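Acetyltransferase, GNAT family (Enterococcus faecalis, PDB 1U6M) probably transfers an acyl group, most likely acetyl from acetyl-coenzyme A as in other GNAT-family enzymes, to an acceptor that is not identified. Local coordinates at residues Glu105-Thr117 / Val140-Asn152. Sequence-based numbering, arbitrary orientation.
Sequences EEETLPNEWYLDT and VAKASGKQALGLN
Glu107, in the loop before the first strand, meets Asn152 beside the splaying central strands of the GNAT fold, where 112-120 and 148-154 run parallel and are joined by a beta-alpha-beta crossover through helices 129-135 and 137-142. The axes of 112-117 and 148-152 diverge by 35°, in keeping with the splay of these two strands that receives the acyl-CoA cofactor in GNAT enzymes. Glu107 O accepts a nearly straight bond from Asn152 ND2 (3.0 Å), the oxygen lying close to the Asn152 amide plane. Farther along, a water links Asn111 O to Gln147 N, and the aliphatic CD of Lys146 packs against Asn111 O before its ammonium turns off to a salt bridge with Glu78. Glu112 lays its extended chain along the second strand, with OE2 3.6 Å from Gly150 CA; OE1 is gripped from above the carboxylate plane by Leu109 N, bracing the turn 109-112. Trp113 N bonds to Ala148 O, and Trp113 O receives Gly150 N, each at 2.8 Å. On the opposite sheet face from Glu112, the indole, with CG anti to the backbone N (chi1 -169°), packs against the last turn of helix 137-142 and the turn after it: Val140 CG1 lies 3.5 Å from Trp113 CZ2 and Ser144 OG lies at the edge by CD1, while Leu149 CD2 approaches CE3 obliquely at 3.7 Å. Tyr114 returns to the Glu112 face; its OH takes a weak, bent bond from Asn152 ND2 (2.7 Å), with ring and amide planes 53° apart, and that amide nitrogen thus serves two acceptors. Leu115 N completes the ladder, bonding to Gly150 O at 2.9 Å, while a second water joins Leu115 O to Asn152 N and Tyr114 OH.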
# COMPACT_ATOMS: atom_id res chain seq x y z
N GLU A 105 6.50 -5.72 10.08
CA GLU A 105 5.74 -6.60 9.17
C GLU A 105 4.78 -7.52 9.96
O GLU A 105 4.79 -8.76 9.82
CB GLU A 105 6.70 -7.44 8.26
CG GLU A 105 7.53 -6.65 7.21
CD GLU A 105 8.62 -7.51 6.53
OE1 GLU A 105 9.14 -8.45 7.20
OE2 GLU A 105 8.97 -7.26 5.33
N GLU A 106 3.95 -6.90 10.80
CA GLU A 106 3.09 -7.68 11.69
C GLU A 106 1.59 -7.29 11.63
O GLU A 106 0.90 -7.27 12.66
CB GLU A 106 3.65 -7.64 13.12
CG GLU A 106 4.98 -8.44 13.29
CD GLU A 106 5.80 -8.03 14.53
OE1 GLU A 106 5.49 -6.99 15.16
OE2 GLU A 106 6.76 -8.75 14.86
N GLU A 107 1.08 -7.03 10.42
CA GLU A 107 -0.21 -6.39 10.32
C GLU A 107 -1.33 -7.21 9.66
O GLU A 107 -2.49 -6.83 9.73
CB GLU A 107 -0.05 -4.98 9.72
CG GLU A 107 0.66 -4.89 8.39
CD GLU A 107 1.04 -3.45 8.04
OE1 GLU A 107 1.05 -3.03 6.87
OE2 GLU A 107 1.37 -2.72 8.97
N THR A 108 -0.98 -8.33 9.05
CA THR A 108 -1.94 -9.18 8.35
C THR A 108 -2.47 -10.33 9.20
O THR A 108 -1.86 -10.68 10.19
CB THR A 108 -1.39 -9.73 7.00
OG1 THR A 108 -0.48 -10.82 7.24
CG2 THR A 108 -0.72 -8.64 6.20
N LEU A 109 -3.62 -10.89 8.79
CA LEU A 109 -4.12 -12.18 9.28
C LEU A 109 -4.02 -13.27 8.18
O LEU A 109 -4.09 -12.95 6.98
CB LEU A 109 -5.57 -12.08 9.73
CG LEU A 109 -5.93 -11.28 10.98
CD1 LEU A 109 -7.34 -11.64 11.39
CD2 LEU A 109 -4.94 -11.50 12.16
N PRO A 110 -3.85 -14.56 8.58
CA PRO A 110 -3.75 -15.65 7.56
C PRO A 110 -4.95 -15.66 6.60
O PRO A 110 -6.05 -15.33 7.00
CB PRO A 110 -3.75 -16.94 8.43
CG PRO A 110 -3.27 -16.52 9.76
CD PRO A 110 -3.71 -15.08 9.97
N ASN A 111 -4.77 -16.06 5.35
CA ASN A 111 -5.93 -16.24 4.46
C ASN A 111 -6.75 -15.00 3.92
O ASN A 111 -7.72 -15.17 3.18
CB ASN A 111 -6.89 -17.29 5.08
CG ASN A 111 -6.16 -18.62 5.42
OD1 ASN A 111 -6.21 -19.09 6.58
ND2 ASN A 111 -5.43 -19.20 4.43
N GLU A 112 -6.34 -13.79 4.28
CA GLU A 112 -6.86 -12.59 3.61
C GLU A 112 -5.95 -12.14 2.44
O GLU A 112 -4.76 -12.46 2.40
CB GLU A 112 -7.09 -11.48 4.64
CG GLU A 112 -5.83 -10.75 5.02
CD GLU A 112 -5.93 -10.03 6.31
OE1 GLU A 112 -4.90 -9.49 6.76
OE2 GLU A 112 -7.01 -10.02 6.90
N TRP A 113 -6.53 -11.44 1.46
CA TRP A 113 -5.78 -10.51 0.63
C TRP A 113 -5.72 -9.19 1.42
O TRP A 113 -6.75 -8.63 1.79
CB TRP A 113 -6.46 -10.32 -0.68
CG TRP A 113 -5.63 -9.57 -1.74
CD1 TRP A 113 -4.84 -10.12 -2.70
CD2 TRP A 113 -5.55 -8.14 -1.93
NE1 TRP A 113 -4.27 -9.13 -3.48
CE2 TRP A 113 -4.69 -7.91 -3.02
CE3 TRP A 113 -6.12 -7.03 -1.27
CZ2 TRP A 113 -4.40 -6.61 -3.49
CZ3 TRP A 113 -5.83 -5.73 -1.73
CH2 TRP A 113 -4.98 -5.53 -2.82
N TYR A 114 -4.51 -8.79 1.81
CA TYR A 114 -4.38 -7.66 2.70
C TYR A 114 -4.20 -6.31 1.94
O TYR A 114 -3.31 -6.19 1.07
CB TYR A 114 -3.21 -7.86 3.63
CG TYR A 114 -2.99 -6.68 4.56
CD1 TYR A 114 -1.86 -5.85 4.43
CD2 TYR A 114 -3.92 -6.36 5.55
CE1 TYR A 114 -1.66 -4.76 5.30
CE2 TYR A 114 -3.71 -5.23 6.41
CZ TYR A 114 -2.59 -4.47 6.26
OH TYR A 114 -2.40 -3.37 7.08
N LEU A 115 -5.05 -5.33 2.27
CA LEU A 115 -4.95 -3.99 1.71
C LEU A 115 -3.94 -3.20 2.51
O LEU A 115 -4.20 -2.80 3.62
CB LEU A 115 -6.30 -3.27 1.66
CG LEU A 115 -6.31 -1.75 1.34
CD1 LEU A 115 -5.74 -1.50 -0.00
CD2 LEU A 115 -7.77 -1.10 1.48
N ASP A 116 -2.78 -2.97 1.91
CA ASP A 116 -1.69 -2.22 2.50
C ASP A 116 -1.98 -0.70 2.48
O ASP A 116 -1.89 -0.03 3.49
CB ASP A 116 -0.43 -2.51 1.68
CG ASP A 116 0.82 -1.94 2.30
OD1 ASP A 116 1.73 -2.71 2.64
OD2 ASP A 116 0.89 -0.72 2.49
N THR A 117 -2.31 -0.16 1.30
CA THR A 117 -2.56 1.23 1.21
C THR A 117 -3.46 1.66 0.06
O THR A 117 -3.40 1.11 -1.03
CB THR A 117 -1.25 2.09 1.28
OG1 THR A 117 -1.68 3.44 1.54
CG2 THR A 117 -0.56 2.22 -0.02
N VAL A 140 -9.91 -8.22 -7.19
CA VAL A 140 -8.50 -8.47 -6.94
C VAL A 140 -8.29 -9.58 -5.87
O VAL A 140 -7.58 -10.51 -6.13
CB VAL A 140 -7.72 -7.18 -6.56
CG1 VAL A 140 -6.26 -7.53 -6.33
CG2 VAL A 140 -7.85 -6.19 -7.69
N ALA A 141 -8.88 -9.47 -4.68
CA ALA A 141 -8.85 -10.54 -3.73
C ALA A 141 -9.27 -11.86 -4.43
O ALA A 141 -8.53 -12.79 -4.48
CB ALA A 141 -9.73 -10.23 -2.54
N LYS A 142 -10.46 -11.90 -5.02
CA LYS A 142 -10.98 -13.12 -5.67
C LYS A 142 -9.97 -13.74 -6.65
O LYS A 142 -9.62 -14.90 -6.51
CB LYS A 142 -12.35 -12.82 -6.33
CG LYS A 142 -12.80 -13.78 -7.40
CD LYS A 142 -14.30 -13.68 -7.57
CE LYS A 142 -14.78 -14.59 -8.73
NZ LYS A 142 -16.21 -14.30 -9.21
N ALA A 143 -9.49 -12.97 -7.62
CA ALA A 143 -8.49 -13.45 -8.57
C ALA A 143 -7.21 -13.92 -7.90
O ALA A 143 -6.31 -14.42 -8.56
CB ALA A 143 -8.17 -12.38 -9.57
N SER A 144 -7.11 -13.77 -6.59
CA SER A 144 -5.90 -14.11 -5.88
C SER A 144 -6.17 -15.43 -5.14
O SER A 144 -5.32 -15.98 -4.45
CB SER A 144 -5.60 -13.00 -4.87
OG SER A 144 -4.24 -12.94 -4.55
N GLY A 145 -7.39 -15.94 -5.30
CA GLY A 145 -7.82 -17.12 -4.56
C GLY A 145 -8.10 -16.89 -3.10
O GLY A 145 -8.17 -17.84 -2.33
N LYS A 146 -8.30 -15.64 -2.70
CA LYS A 146 -8.59 -15.34 -1.32
C LYS A 146 -10.11 -15.10 -1.14
O LYS A 146 -10.79 -14.61 -2.03
CB LYS A 146 -7.70 -14.18 -0.84
CG LYS A 146 -6.18 -14.49 -0.86
CD LYS A 146 -5.87 -15.47 0.28
CE LYS A 146 -4.39 -15.92 0.43
NZ LYS A 146 -3.90 -16.77 -0.71
N GLN A 147 -10.65 -15.48 0.02
CA GLN A 147 -12.08 -15.33 0.31
C GLN A 147 -12.35 -14.21 1.30
O GLN A 147 -13.50 -13.99 1.66
CB GLN A 147 -12.66 -16.62 0.90
CG GLN A 147 -12.94 -17.69 -0.11
CD GLN A 147 -12.36 -18.99 0.35
OE1 GLN A 147 -12.81 -19.57 1.36
NE2 GLN A 147 -11.31 -19.45 -0.34
N ALA A 148 -11.29 -13.55 1.75
CA ALA A 148 -11.41 -12.41 2.62
C ALA A 148 -10.42 -11.31 2.12
O ALA A 148 -9.34 -11.61 1.59
CB ALA A 148 -11.18 -12.80 4.04
N LEU A 149 -10.85 -10.06 2.24
CA LEU A 149 -10.06 -8.91 1.86
C LEU A 149 -9.91 -8.26 3.22
O LEU A 149 -10.94 -8.08 3.88
CB LEU A 149 -10.92 -8.04 1.00
CG LEU A 149 -10.51 -7.09 -0.09
CD1 LEU A 149 -11.73 -6.28 -0.50
CD2 LEU A 149 -9.37 -6.18 0.36
N GLY A 150 -8.69 -7.95 3.69
CA GLY A 150 -8.58 -7.39 5.05
C GLY A 150 -7.80 -6.10 5.13
O GLY A 150 -7.14 -5.74 4.18
N LEU A 151 -7.90 -5.38 6.26
CA LEU A 151 -7.26 -4.06 6.38
C LEU A 151 -7.12 -3.68 7.85
O LEU A 151 -7.78 -4.29 8.73
CB LEU A 151 -8.04 -2.95 5.58
CG LEU A 151 -9.51 -2.57 5.87
CD1 LEU A 151 -9.62 -1.78 7.18
CD2 LEU A 151 -10.11 -1.79 4.75
N ASN A 152 -6.27 -2.70 8.14
CA ASN A 152 -6.19 -2.17 9.49
C ASN A 152 -6.61 -0.71 9.41
O ASN A 152 -6.18 -0.01 8.47
CB ASN A 152 -4.77 -2.21 10.06
CG ASN A 152 -4.27 -3.62 10.27
OD1 ASN A 152 -4.87 -4.40 10.94
ND2 ASN A 152 -3.16 -3.94 9.65
O HOH W 1 -9.38 -16.73 1.80
O HOH W 2 -4.70 -1.49 5.88